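Local atomic coordinates of apoptosis regulator Bcl-2 homolog (Fowlpox virus, PDB entry 5TZP), a protein that inhibits apoptosis of the infected host cell by sequestering and inactivating several proapoptotic Bcl-2 proteins, including BAK1 and BAX. Residues F39-A51 against D136-N148. Numbering follows the deposited sequence. Where two conformers were deposited one is given.
With EDO (1,2-ethanediol), chain H; EDO (1,2-ethanediol), chain E; SO4 (sulfate ion), chain J; EDO (1,2-ethanediol), chain F.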
ATOM      1  N   PHE A  39      10.830   5.347  13.229  1.00 18.90           N
ATOM      2  CA  PHE A  39      10.673   3.975  13.623  1.00 15.65           C
ATOM      3  C   PHE A  39      11.056   3.008  12.545  1.00 17.23           C
ATOM      4  O   PHE A  39      10.951   1.801  12.752  1.00 20.03           O
ATOM      5  CB  PHE A  39       9.241   3.687  14.111  1.00 19.14           C
ATOM      6  CG  PHE A  39       8.884   4.487  15.322  1.00 19.02           C
ATOM      7  CD1 PHE A  39       9.341   4.127  16.582  1.00 25.49           C
ATOM      8  CD2 PHE A  39       8.181   5.658  15.221  1.00 23.23           C
ATOM      9  CE1 PHE A  39       9.042   4.871  17.692  1.00 32.03           C
ATOM     10  CE2 PHE A  39       7.874   6.408  16.320  1.00 27.53           C
ATOM     11  CZ  PHE A  39       8.315   6.015  17.579  1.00 25.90           C
ATOM     12  N   VAL A  40      11.452   3.485  11.385  1.00 14.69           N
ATOM     13  CA  VAL A  40      11.888   2.628  10.271  1.00 13.68           C
ATOM     14  C   VAL A  40      13.382   2.774  10.039  1.00 18.27           C
ATOM     15  O   VAL A  40      13.982   3.748  10.436  1.00 21.49           O
ATOM     16  CB  VAL A  40      11.089   2.900   8.978  1.00 16.94           C
ATOM     17  CG1 VAL A  40       9.601   2.774   9.189  1.00 15.36           C
ATOM     18  CG2 VAL A  40      11.414   4.235   8.393  1.00 18.20           C
ATOM     19  N   ILE A  41      13.981   1.778   9.379  1.00 17.25           N
ATOM     20  CA  ILE A  41      15.402   1.864   9.096  1.00 17.90           C
ATOM     21  C   ILE A  41      15.666   2.875   7.965  1.00 15.02           C
ATOM     22  O   ILE A  41      16.557   3.723   8.057  1.00 19.76           O
ATOM     23  CB  ILE A  41      15.943   0.459   8.784  1.00 20.58           C
ATOM     24  CG1 ILE A  41      15.844  -0.462  10.035  1.00 21.48           C
ATOM     25  CG2 ILE A  41      17.382   0.559   8.215  1.00 28.03           C
ATOM     26  CD1 ILE A  41      16.191  -1.915   9.684  1.00 33.18           C
ATOM     27  N   ASP A  42      14.901   2.784   6.870  1.00 14.31           N
ATOM     28  CA  ASP A  42      15.156   3.525   5.639  1.00 13.62           C
ATOM     29  C   ASP A  42      14.238   4.744   5.592  1.00 10.97           C
ATOM     30  O   ASP A  42      13.162   4.742   4.971  1.00 11.24           O
ATOM     31  CB  ASP A  42      14.975   2.590   4.439  1.00 15.01           C
ATOM     32  CG  ASP A  42      15.383   3.252   3.143  1.00 11.91           C
ATOM     33  OD1 ASP A  42      15.621   4.474   3.093  1.00 13.03           O
ATOM     34  OD2 ASP A  42      15.378   2.493   2.120  1.00 13.29           O
ATOM     35  N   SER A  43      14.686   5.815   6.259  1.00 12.82           N
ATOM     36  CA  SER A  43      13.852   7.017   6.364  0.50 13.14           C
ATOM     37  C   SER A  43      13.698   7.744   5.025  1.00 11.71           C
ATOM     38  O   SER A  43      12.651   8.313   4.765  1.00 11.69           O
ATOM     39  CB  SER A  43      14.432   7.956   7.428  0.50 17.05           C
ATOM     40  OG  SER A  43      14.735   7.242   8.624  0.50 29.55           O
ATOM     41  N   ILE A  44      14.716   7.720   4.189  1.00 11.79           N
ATOM     42  CA  ILE A  44      14.618   8.375   2.887  1.00 11.89           C
ATOM     43  C   ILE A  44      13.552   7.696   2.064  1.00 10.62           C
ATOM     44  O   ILE A  44      12.670   8.361   1.506  1.00 11.19           O
ATOM     45  CB  ILE A  44      15.966   8.375   2.166  1.00 12.50           C
ATOM     46  CG1 ILE A  44      16.896   9.384   2.883  1.00 14.21           C
ATOM     47  CG2 ILE A  44      15.851   8.771   0.706  1.00 14.24           C
ATOM     48  CD1 ILE A  44      18.359   9.363   2.297  1.00 19.52           C
ATOM     49  N   SER A  45      13.558   6.372   2.024  1.00 10.14           N
ATOM     50  CA  SER A  45      12.536   5.699   1.246  1.00  9.87           C
ATOM     51  C   SER A  45      11.145   5.822   1.878  1.00  9.29           C
ATOM     52  O   SER A  45      10.161   5.907   1.130  1.00  8.95           O
ATOM     53  CB  SER A  45      12.882   4.225   1.081  1.00 10.31           C
ATOM     54  OG  SER A  45      14.132   4.067   0.372  1.00 11.19           O
ATOM     55  N   TYR A  46      11.083   5.871   3.211  1.00  8.91           N
ATOM     56  CA  TYR A  46       9.798   6.124   3.890  1.00  9.41           C
ATOM     57  C   TYR A  46       9.238   7.436   3.414  1.00  8.75           C
ATOM     58  O   TYR A  46       8.027   7.524   3.117  1.00  9.34           O
ATOM     59  CB  TYR A  46      10.024   6.127   5.407  1.00 10.43           C
ATOM     60  CG  TYR A  46       8.765   6.361   6.189  1.00  9.97           C
ATOM     61  CD1 TYR A  46       7.896   5.328   6.480  1.00 12.89           C
ATOM     62  CD2 TYR A  46       8.389   7.644   6.532  1.00 13.36           C
ATOM     63  CE1 TYR A  46       6.735   5.554   7.222  1.00 12.75           C
ATOM     64  CE2 TYR A  46       7.180   7.888   7.223  1.00 14.25           C
ATOM     65  CZ  TYR A  46       6.404   6.820   7.564  1.00 11.43           C
ATOM     66  OH  TYR A  46       5.218   6.924   8.285  1.00 12.78           O
ATOM     67  N   ASP A  47      10.040   8.491   3.365  1.00  9.42           N
ATOM     68  CA  ASP A  47       9.511   9.791   2.955  1.00 11.26           C
ATOM     69  C   ASP A  47       9.049   9.760   1.517  1.00  9.91           C
ATOM     70  O   ASP A  47       8.044  10.393   1.177  1.00 10.08           O
ATOM     71  CB  ASP A  47      10.564  10.868   3.172  1.00 11.63           C
ATOM     72  CG  ASP A  47      10.608  11.416   4.612  1.00 17.50           C
ATOM     73  OD1 ASP A  47       9.656  11.114   5.364  1.00 17.40           O
ATOM     74  OD2 ASP A  47      11.589  12.203   4.866  1.00 21.91           O
ATOM     75  N   VAL A  48       9.727   8.993   0.660  1.00  9.51           N
ATOM     76  CA  VAL A  48       9.240   8.831  -0.717  1.00  9.73           C
ATOM     77  C   VAL A  48       7.886   8.120  -0.746  1.00  8.40           C
ATOM     78  O   VAL A  48       6.961   8.550  -1.455  1.00  9.59           O
ATOM     79  CB  VAL A  48      10.281   8.096  -1.598  1.00  9.45           C
ATOM     80  CG1 VAL A  48       9.685   7.846  -2.992  1.00 10.76           C
ATOM     81  CG2 VAL A  48      11.565   8.880  -1.741  1.00 10.27           C
ATOM     82  N   LEU A  49       7.774   7.015  -0.014  1.00  8.20           N
ATOM     83  CA  LEU A  49       6.512   6.287   0.101  1.00  8.69           C
ATOM     84  C   LEU A  49       5.397   7.218   0.556  1.00  8.89           C
ATOM     85  O   LEU A  49       4.288   7.226  -0.021  1.00  9.52           O
ATOM     86  CB  LEU A  49       6.707   5.098   1.048  1.00  9.33           C
ATOM     87  CG  LEU A  49       5.414   4.268   1.283  1.00  9.04           C
ATOM     88  CD1 LEU A  49       4.907   3.574   0.056  1.00  9.00           C
ATOM     89  CD2 LEU A  49       5.644   3.261   2.391  1.00 11.20           C
ATOM     90  N   LYS A  50       5.630   7.951   1.629  1.00  8.84           N
ATOM     91  CA  LYS A  50       4.612   8.818   2.202  1.00 10.31           C
ATOM     92  C   LYS A  50       4.152   9.836   1.188  1.00  7.98           C
ATOM     93  O   LYS A  50       2.951  10.099   0.999  1.00 10.81           O
ATOM     94  CB  LYS A  50       5.223   9.471   3.462  1.00 13.43           C
ATOM     95  CG  LYS A  50       4.417  10.556   4.020  1.00 15.12           C
ATOM     96  CD  LYS A  50       5.047  11.052   5.427  1.00 20.18           C
ATOM     97  CE  LYS A  50       4.676  12.454   5.804  1.00 25.11           C
ATOM     98  NZ  LYS A  50       5.345  12.763   7.096  1.00 21.68           N
ATOM     99  N   ALA A  51       5.075  10.497   0.507  1.00  8.50           N
ATOM    100  CA  ALA A  51       4.723  11.528  -0.502  1.00 11.26           C
ATOM    101  C   ALA A  51       3.948  10.923  -1.679  1.00  9.72           C
ATOM    102  O   ALA A  51       2.962  11.499  -2.166  1.00 10.17           O
ATOM    103  CB  ALA A  51       5.962  12.234  -1.008  1.00 10.96           C
ATOM    104  N   ASP A 136      16.031  -7.829  -4.806  1.00 15.39           N
ATOM    105  CA  ASP A 136      16.847  -7.313  -5.907  1.00 16.56           C
ATOM    106  C   ASP A 136      16.687  -5.815  -6.134  1.00 15.77           C
ATOM    107  O   ASP A 136      17.573  -5.162  -6.709  1.00 17.34           O
ATOM    108  CB  ASP A 136      16.542  -8.135  -7.160  1.00 20.79           C
ATOM    109  CG  ASP A 136      17.360  -7.713  -8.301  1.00 31.82           C
ATOM    110  OD1 ASP A 136      18.586  -7.993  -8.235  1.00 28.03           O
ATOM    111  OD2 ASP A 136      16.772  -7.020  -9.160  1.00 27.76           O
ATOM    112  N   GLN A 137      15.565  -5.250  -5.708  1.00 14.23           N
ATOM    113  CA  GLN A 137      15.315  -3.835  -5.646  1.00 12.87           C
ATOM    114  C   GLN A 137      16.093  -3.164  -4.527  1.00 14.53           C
ATOM    115  O   GLN A 137      15.971  -1.961  -4.317  1.00 14.68           O
ATOM    116  CB  GLN A 137      13.839  -3.552  -5.458  1.00 13.90           C
ATOM    117  CG  GLN A 137      12.967  -3.812  -6.732  1.00 14.18           C
ATOM    118  CD  GLN A 137      13.369  -2.923  -7.857  1.00 14.34           C
ATOM    119  OE1 GLN A 137      13.306  -1.704  -7.720  1.00 13.07           O
ATOM    120  NE2 GLN A 137      13.732  -3.498  -8.989  1.00 19.28           N
ATOM    121  N   ASP A 138      16.898  -3.932  -3.790  1.00 13.84           N
ATOM    122  CA  ASP A 138      17.483  -3.470  -2.502  1.00 13.99           C
ATOM    123  C   ASP A 138      16.377  -3.003  -1.555  1.00 12.89           C
ATOM    124  O   ASP A 138      16.414  -1.922  -0.981  1.00 13.58           O
ATOM    125  CB  ASP A 138      18.590  -2.406  -2.690  1.00 13.67           C
ATOM    126  CG  ASP A 138      19.308  -2.040  -1.424  1.00 21.06           C
ATOM    127  OD1 ASP A 138      19.360  -2.871  -0.448  1.00 21.15           O
ATOM    128  OD2 ASP A 138      19.764  -0.859  -1.404  1.00 23.83           O
ATOM    129  N   TYR A 139      15.358  -3.866  -1.436  1.00 13.41           N
ATOM    130  CA  TYR A 139      14.226  -3.656  -0.549  1.00 11.12           C
ATOM    131  C   TYR A 139      13.546  -2.362  -0.977  1.00 10.88           C
ATOM    132  O   TYR A 139      13.197  -2.169  -2.151  1.00 13.24           O
ATOM    133  CB  TYR A 139      14.688  -3.726   0.922  1.00 13.75           C
ATOM    134  CG  TYR A 139      15.516  -4.928   1.218  1.00 15.76           C
ATOM    135  CD1 TYR A 139      14.929  -6.161   1.467  1.00 15.83           C
ATOM    136  CD2 TYR A 139      16.862  -4.883   1.089  1.00 17.74           C
ATOM    137  CE1 TYR A 139      15.716  -7.281   1.740  1.00 17.57           C
ATOM    138  CE2 TYR A 139      17.638  -6.002   1.330  1.00 19.65           C
ATOM    139  CZ  TYR A 139      17.036  -7.188   1.630  1.00 20.45           C
ATOM    140  OH  TYR A 139      17.900  -8.257   1.886  1.00 23.80           O
ATOM    141  N   TRP A 140      13.332  -1.420  -0.070  1.00 10.93           N
ATOM    142  CA  TRP A 140      12.592  -0.193  -0.367  1.00 10.90           C
ATOM    143  C   TRP A 140      13.429   0.794  -1.176  1.00 10.58           C
ATOM    144  O   TRP A 140      12.848   1.722  -1.722  1.00 10.65           O
ATOM    145  CB  TRP A 140      12.035   0.468   0.907  1.00 11.52           C
ATOM    146  CG  TRP A 140      11.080  -0.414   1.633  1.00 10.97           C
ATOM    147  CD1 TRP A 140      11.391  -1.215   2.678  1.00 10.98           C
ATOM    148  CD2 TRP A 140       9.723  -0.573   1.306  1.00  9.88           C
ATOM    149  NE1 TRP A 140      10.213  -1.882   3.049  1.00  9.82           N
ATOM    150  CE2 TRP A 140       9.201  -1.511   2.212  1.00  9.38           C
ATOM    151  CE3 TRP A 140       8.882  -0.010   0.346  1.00 11.45           C
ATOM    152  CZ2 TRP A 140       7.834  -1.881   2.190  1.00  9.49           C
ATOM    153  CZ3 TRP A 140       7.553  -0.332   0.344  1.00 10.42           C
ATOM    154  CH2 TRP A 140       7.046  -1.314   1.227  1.00 10.34           C
ATOM    155  N   ASN A 141      14.736   0.560  -1.344  1.00 11.93           N
ATOM    156  CA  ASN A 141      15.541   1.506  -2.106  1.00  9.51           C
ATOM    157  C   ASN A 141      14.961   1.721  -3.486  1.00  9.47           C
ATOM    158  O   ASN A 141      15.080   2.825  -4.051  1.00 10.74           O
ATOM    159  CB  ASN A 141      16.998   1.001  -2.165  1.00 10.46           C
ATOM    160  CG  ASN A 141      17.905   2.077  -2.615  1.00 12.38           C
ATOM    161  OD1 ASN A 141      18.287   2.135  -3.821  1.00 15.83           O
ATOM    162  ND2 ASN A 141      18.270   2.912  -1.716  1.00 12.05           N
ATOM    163  N   GLY A 142      14.370   0.681  -4.093  1.00 10.70           N
ATOM    164  CA  GLY A 142      13.886   0.831  -5.456  1.00 12.13           C
ATOM    165  C   GLY A 142      12.759   1.834  -5.616  1.00  9.71           C
ATOM    166  O   GLY A 142      12.552   2.334  -6.731  1.00 10.45           O
ATOM    167  N   ILE A 143      12.088   2.188  -4.511  1.00  9.70           N
ATOM    168  CA  ILE A 143      11.016   3.172  -4.565  1.00  9.13           C
ATOM    169  C   ILE A 143      11.555   4.565  -4.831  1.00  9.15           C
ATOM    170  O   ILE A 143      10.801   5.475  -5.179  1.00  9.74           O
ATOM    171  CB  ILE A 143      10.177   3.148  -3.300  1.00  9.61           C
ATOM    172  CG1 ILE A 143       8.753   3.623  -3.623  1.00 10.58           C
ATOM    173  CG2 ILE A 143      10.795   4.015  -2.207  1.00 10.20           C
ATOM    174  CD1 ILE A 143       7.789   3.443  -2.392  1.00 11.41           C
ATOM    175  N   ARG A 144      12.877   4.782  -4.630  1.00  8.93           N
ATOM    176  CA  ARG A 144      13.437   6.129  -4.705  1.00  8.89           C
ATOM    177  C   ARG A 144      13.348   6.743  -6.095  1.00  9.07           C
ATOM    178  O   ARG A 144      13.553   7.951  -6.249  1.00  9.45           O
ATOM    179  CB  ARG A 144      14.825   6.178  -4.126  1.00  8.93           C
ATOM    180  CG  ARG A 144      14.881   5.897  -2.662  1.00 10.55           C
ATOM    181  CD  ARG A 144      16.321   5.790  -2.217  1.00 10.16           C
ATOM    182  NE  ARG A 144      16.408   5.502  -0.784  1.00 10.55           N
ATOM    183  CZ  ARG A 144      17.501   5.621  -0.073  1.00 10.38           C
ATOM    184  NH1 ARG A 144      18.644   6.040  -0.631  1.00 11.16           N
ATOM    185  NH2 ARG A 144      17.559   5.369   1.239  1.00 14.35           N
ATOM    186  N   ILE A 145      13.045   5.942  -7.115  1.00  9.79           N
ATOM    187  CA  ILE A 145      12.795   6.508  -8.435  1.00 10.54           C
ATOM    188  C   ILE A 145      11.604   7.442  -8.462  1.00  9.49           C
ATOM    189  O   ILE A 145      11.473   8.194  -9.433  1.00 11.72           O
ATOM    190  CB  ILE A 145      12.700   5.396  -9.480  1.00 12.26           C
ATOM    191  CG1 ILE A 145      11.497   4.491  -9.283  1.00 13.93           C
ATOM    192  CG2 ILE A 145      14.052   4.632  -9.586  1.00 14.35           C
ATOM    193  CD1 ILE A 145      11.227   3.597 -10.455  1.00 24.17           C
ATOM    194  N   TYR A 146      10.768   7.376  -7.430  1.00  9.88           N
ATOM    195  CA  TYR A 146       9.650   8.303  -7.305  1.00 10.26           C
ATOM    196  C   TYR A 146       9.893   9.429  -6.366  1.00 14.33           C
ATOM    197  O   TYR A 146       8.943  10.183  -6.055  1.00 15.15           O
ATOM    198  CB  TYR A 146       8.402   7.546  -6.866  1.00 14.48           C
ATOM    199  CG  TYR A 146       7.974   6.505  -7.899  1.00 16.62           C
ATOM    200  CD1 TYR A 146       7.991   6.839  -9.293  1.00 24.63           C
ATOM    201  CD2 TYR A 146       7.797   5.264  -7.563  1.00 34.03           C
ATOM    202  CE1 TYR A 146       7.636   5.858 -10.257  1.00 29.22           C
ATOM    203  CE2 TYR A 146       7.435   4.328  -8.499  1.00 35.99           C
ATOM    204  CZ  TYR A 146       7.350   4.604  -9.771  1.00 34.39           C
ATOM    205  OH  TYR A 146       7.011   3.520 -10.588  1.00 41.10           O
ATOM    206  N   LYS A 147      11.145   9.682  -5.959  1.00  9.94           N
ATOM    207  CA  LYS A 147      11.444  10.907  -5.218  1.00 10.36           C
ATOM    208  C   LYS A 147      11.255  12.114  -6.065  1.00 11.84           C
ATOM    209  O   LYS A 147      11.689  12.161  -7.210  1.00 13.63           O
ATOM    210  CB  LYS A 147      12.882  10.814  -4.707  1.00  9.87           C
ATOM    211  CG  LYS A 147      13.266  11.905  -3.745  1.00 11.70           C
ATOM    212  CD  LYS A 147      14.585  11.620  -3.055  1.00 13.04           C
ATOM    213  CE  LYS A 147      15.178  12.697  -2.231  1.00 15.45           C
ATOM    214  NZ  LYS A 147      14.177  13.365  -1.292  1.00 18.19           N
ATOM    215  N   ASN A 148      10.623  13.123  -5.494  1.00 13.04           N
ATOM    216  CA  ASN A 148       9.793  13.895  -6.417  1.00 40.85           C
ATOM    217  C   ASN A 148       9.518  13.426  -7.933  1.00 34.54           C
ATOM    218  O   ASN A 148      10.094  13.891  -8.998  1.00 38.66           O
ATOM    219  CB  ASN A 148      10.595  14.945  -6.521  1.00 40.44           C
ATOM    220  CG  ASN A 148      10.626  15.730  -5.318  1.00 17.06           C
ATOM    221  OD1 ASN A 148      10.367  15.402  -4.082  1.00 18.37           O
ATOM    222  ND2 ASN A 148      10.928  16.804  -5.661  1.00 13.94           N
ATOM    223  OXT ASN A 148       8.740  12.469  -8.170  1.00 34.52           O
TER
HETATM  224  C1  EDO H 206      10.925  13.538  -0.803  1.00 40.68           C
HETATM  225  O1  EDO H 206      11.661  14.325  -1.802  1.00 23.28           O
HETATM  226  C2  EDO H 206       9.917  12.498  -1.269  1.00 29.14           C
HETATM  227  O2  EDO H 206       9.470  12.421  -2.701  1.00 16.44           O
HETATM  228  C1  EDO E 203      12.057  -0.419   6.593  1.00 19.02           C
HETATM  229  O1  EDO E 203      13.242   0.444   6.404  1.00 17.28           O
HETATM  230  C2  EDO E 203      12.310  -1.365   7.738  1.00 20.71           C
HETATM  231  O2  EDO E 203      12.395  -0.607   8.975  1.00 20.38           O
HETATM  232  S   SO4 J 208      21.137   5.682   2.309  1.00 40.69           S
HETATM  233  O1  SO4 J 208      19.825   5.696   2.906  1.00 41.03           O
HETATM  234  O2  SO4 J 208      21.936   6.834   2.856  1.00 38.83           O
HETATM  235  O3  SO4 J 208      21.633   4.331   2.636  1.00 41.60           O
HETATM  236  O4  SO4 J 208      21.163   5.865   0.848  1.00 28.50           O
HETATM  237  C1  EDO F 204      17.061  13.665   2.561  1.00 39.51           C
HETATM  238  O1  EDO F 204      15.827  13.319   3.206  1.00 48.71           O
HETATM  239  C2  EDO F 204      16.873  13.604   1.047  1.00 23.87           C
HETATM  240  O2  EDO F 204      15.987  14.606   0.424  1.00 22.01           O
HETATM  241  O   HOH W   1      15.183  -0.279   2.176  1.00 15.76           O
HETATM  242  O   HOH W   2      17.974   2.056   0.982  1.00 20.19           O
HETATM  243  O   HOH W   3      13.148  11.188   0.737  1.00 18.09           O
HETATM  244  O   HOH W   4       7.470  10.472  -3.662  1.00 18.79           O
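The side chain of Arg-144, extended from CG to NE, carries its guanidinium toward Asp-42, whose CG lies anti to the backbone N (chi1 -173°) and beside the carbonyl carbon. The two side chains approach from opposite directions, the guanidinium edge meeting a carboxylate turned steeply against it. Arg-144 NH2 donates to Asp-42 OD1 at 2.8 Å in a salt bridge, reaching the syn side of that oxygen but 32° out of the carboxylate plane. Asp-42 is also the N-cap of helix 43-68: Ser-45 N approaches the same OD1 from the other face, 3.0 Å away, while Ser-45 OG donates to OD2. A short, charged acceptor suits this place, since one carboxylate can both cap the helix and pair with arginine. The small hydroxyl of Ser-45 passes the linkage on by accepting from Arg-144 NE, with NE to OG 2.9 Å and the bond nearly straight (162°). Arginine fits because its planar edge serves several acceptors at once; a sulfate, probably from the crystallisation liquor, takes bonds from NH1 and NH2. One guanidinium face lies under Ile-44 CG2, 3.5 Å above its plane, and Asn-141 ND2 lies off-centre over the other.

Further along the helix the contact turns apolar. The branched Val-48 splits its methyls, CG1 against Ile-143 CG2 (4.1 Å) and Tyr-146 CB, CG2 against Lys-147 CB. Leu-49 CD1 reaches Ile-143 CD1 at 3.8 Å, and Trp-140 CB rests on Ser-45 CB.

The contact thus lays the 3-10 turn 140-145, which follows helix 115-136, along the start of helix 43-68. Trp-140 bonds through NE1 to Ile-18 O and packs on helix 14-32, whereas Ile-143 and Tyr-146 lean on helix 88-105, Tyr-146 also meeting an aromatic side chain of the bound peptide edge-to-face.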